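Local coordinates for protein cystatin (PDB 6I1M) that probably inhibits cysteine proteases, as a secreted stefin-like member of the cystatin superfamily from the liver fluke Fasciola hepatica, at residues Leu38-Val43 with Tyr53-Ser58. Numbering follows the deposited sequence.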
loop_
_atom_site.group_PDB
_atom_site.type_symbol
_atom_site.label_atom_id
_atom_site.label_comp_id
_atom_site.label_asym_id
_atom_site.label_seq_id
_atom_site.Cartn_x
_atom_site.Cartn_y
_atom_site.Cartn_z
ATOM N N LEU A 38 -9.557 -3.038 6.085
ATOM C CA LEU A 38 -8.658 -3.112 4.918
ATOM C C LEU A 38 -7.599 -4.189 5.150
ATOM O O LEU A 38 -6.900 -4.149 6.190
ATOM C CB LEU A 38 -8.000 -1.752 4.729
ATOM C CG LEU A 38 -7.171 -1.646 3.455
ATOM C CD1 LEU A 38 -8.082 -1.444 2.247
ATOM C CD2 LEU A 38 -6.158 -0.522 3.596
ATOM N N GLU A 39 -7.448 -5.064 4.162
ATOM C CA GLU A 39 -6.489 -6.180 4.160
ATOM C C GLU A 39 -5.401 -5.937 3.118
ATOM O O GLU A 39 -5.733 -5.719 1.947
ATOM C CB GLU A 39 -7.208 -7.483 3.854
ATOM C CG GLU A 39 -6.279 -8.665 3.867
ATOM C CD GLU A 39 -7.022 -9.982 3.681
ATOM O OE1 GLU A 39 -8.220 -9.929 3.374
ATOM O OE2 GLU A 39 -6.412 -11.031 3.873
ATOM N N LEU A 40 -4.140 -6.019 3.533
ATOM C CA LEU A 40 -2.998 -6.064 2.595
ATOM C C LEU A 40 -2.901 -7.510 2.107
ATOM O O LEU A 40 -2.597 -8.381 2.937
ATOM C CB LEU A 40 -1.701 -5.624 3.286
ATOM C CG LEU A 40 -1.693 -4.273 4.016
ATOM C CD1 LEU A 40 -0.274 -3.854 4.309
ATOM C CD2 LEU A 40 -2.363 -3.161 3.238
ATOM N N LEU A 41 -3.186 -7.747 0.828
ATOM C CA LEU A 41 -3.223 -9.104 0.220
ATOM C C LEU A 41 -1.803 -9.555 -0.102
ATOM O O LEU A 41 -1.476 -10.715 0.149
ATOM C CB LEU A 41 -4.057 -9.073 -1.059
ATOM C CG LEU A 41 -5.543 -8.805 -0.884
ATOM C CD1 LEU A 41 -6.229 -8.805 -2.232
ATOM C CD2 LEU A 41 -6.169 -9.829 0.052
ATOM N N GLN A 42 -1.012 -8.663 -0.695
ATOM C CA GLN A 42 0.350 -8.990 -1.180
ATOM C C GLN A 42 1.114 -7.687 -1.375
ATOM O O GLN A 42 0.484 -6.608 -1.367
ATOM C CB GLN A 42 0.293 -9.758 -2.499
ATOM C CG GLN A 42 -0.456 -8.994 -3.578
ATOM C CD GLN A 42 -0.651 -9.812 -4.836
ATOM O OE1 GLN A 42 -0.885 -11.012 -4.776
ATOM N NE2 GLN A 42 -0.600 -9.161 -5.984
ATOM N N VAL A 43 2.419 -7.806 -1.510
ATOM C CA VAL A 43 3.311 -6.652 -1.739
ATOM C C VAL A 43 4.381 -7.076 -2.745
ATOM O O VAL A 43 4.837 -8.263 -2.720
ATOM C CB VAL A 43 3.903 -6.132 -0.418
ATOM C CG1 VAL A 43 4.888 -7.136 0.168
ATOM C CG2 VAL A 43 4.518 -4.748 -0.608
ATOM N N TYR A 53 7.101 0.022 -2.153
ATOM C CA TYR A 53 6.225 -1.112 -1.771
ATOM C C TYR A 53 4.915 -0.951 -2.528
ATOM O O TYR A 53 4.173 -0.034 -2.207
ATOM C CB TYR A 53 5.948 -1.143 -0.275
ATOM C CG TYR A 53 7.147 -1.418 0.578
ATOM C CD1 TYR A 53 7.989 -0.384 0.957
ATOM C CD2 TYR A 53 7.420 -2.698 1.041
ATOM C CE1 TYR A 53 9.102 -0.627 1.744
ATOM C CE2 TYR A 53 8.523 -2.951 1.832
ATOM C CZ TYR A 53 9.369 -1.911 2.190
ATOM O OH TYR A 53 10.444 -2.129 3.016
ATOM N N LYS A 54 4.665 -1.826 -3.492
ATOM C CA LYS A 54 3.371 -1.885 -4.205
ATOM C C LYS A 54 2.495 -2.955 -3.561
ATOM O O LYS A 54 2.774 -4.190 -3.707
ATOM C CB LYS A 54 3.559 -2.193 -5.682
ATOM C CG LYS A 54 2.296 -2.015 -6.504
ATOM C CD LYS A 54 2.348 -2.837 -7.747
ATOM C CE LYS A 54 3.388 -2.357 -8.724
ATOM N NZ LYS A 54 3.599 -3.363 -9.789
ATOM N N PHE A 55 1.448 -2.483 -2.906
ATOM C CA PHE A 55 0.427 -3.307 -2.226
ATOM C C PHE A 55 -0.782 -3.503 -3.132
ATOM O O PHE A 55 -1.219 -2.576 -3.796
ATOM C CB PHE A 55 0.020 -2.605 -0.943
ATOM C CG PHE A 55 1.116 -2.650 0.075
ATOM C CD1 PHE A 55 1.362 -3.828 0.775
ATOM C CD2 PHE A 55 1.886 -1.525 0.340
ATOM C CE1 PHE A 55 2.355 -3.871 1.737
ATOM C CE2 PHE A 55 2.880 -1.572 1.312
ATOM C CZ PHE A 55 3.108 -2.744 1.999
ATOM N N LYS A 56 -1.335 -4.710 -3.115
ATOM C CA LYS A 56 -2.739 -4.957 -3.502
ATOM C C LYS A 56 -3.541 -5.108 -2.206
ATOM O O LYS A 56 -3.185 -5.981 -1.395
ATOM C CB LYS A 56 -2.818 -6.202 -4.376
ATOM C CG LYS A 56 -4.169 -6.409 -5.026
ATOM C CD LYS A 56 -4.179 -7.593 -5.962
ATOM C CE LYS A 56 -5.573 -8.139 -6.188
ATOM N NZ LYS A 56 -5.915 -8.142 -7.630
ATOM N N VAL A 57 -4.545 -4.257 -2.015
ATOM C CA VAL A 57 -5.355 -4.173 -0.767
ATOM C C VAL A 57 -6.811 -4.491 -1.121
ATOM O O VAL A 57 -7.247 -4.132 -2.223
ATOM C CB VAL A 57 -5.176 -2.810 -0.072
ATOM C CG1 VAL A 57 -3.697 -2.497 0.136
ATOM C CG2 VAL A 57 -5.860 -1.658 -0.805
ATOM N N SER A 58 -7.513 -5.143 -0.196
ATOM C CA SER A 58 -8.930 -5.569 -0.320
ATOM C C SER A 58 -9.747 -4.972 0.828
ATOM O O SER A 58 -9.287 -5.012 1.987
ATOM C CB SER A 58 -9.044 -7.064 -0.312
ATOM O OG SER A 58 -10.400 -7.438 -0.285
#
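Glu39 and Ser58 form an antiparallel hydrogen-bonded pair, Glu39 N to Ser58 O and Ser58 N to Glu39 O both at 2.8 Å, in the hairpin of strands 38-47 and 50-59 at one edge of the cystatin sheet. Further along, the hairpin exemplifies the classic beta bulge: Leu41 and Gln42 both face Lys56, Leu41 N donating to Lys56 O while Lys56 N reaches Gln42 O at 3.2 Å from above the carbonyl plane. The extra residue shifts the register by one, yet Leu40 and Val43, on either side of the bulge, still lie on one face of the sheet, with Phe55 and Val57. There Leu40 lies beside Val57, its CD2 pressed to Val57 CG1 at a tight 3.4 Å, and its CD1 reaches Phe55 CE1; Ile22 of helix 12-28 touches both Leu40 and Phe55. On the other face, Gln42 CG packs on Lys56 CB, and Lys56 NZ is hydrogen-bonded to Ser91 O. Val43 CG2, anti to its backbone N, is directed over one face of the Phe55 ring in a CH-pi contact, 3.6 Å from the centroid and displaced toward the rim at CE1, while the same methyl meets the edge of the Tyr53 ring at CD2.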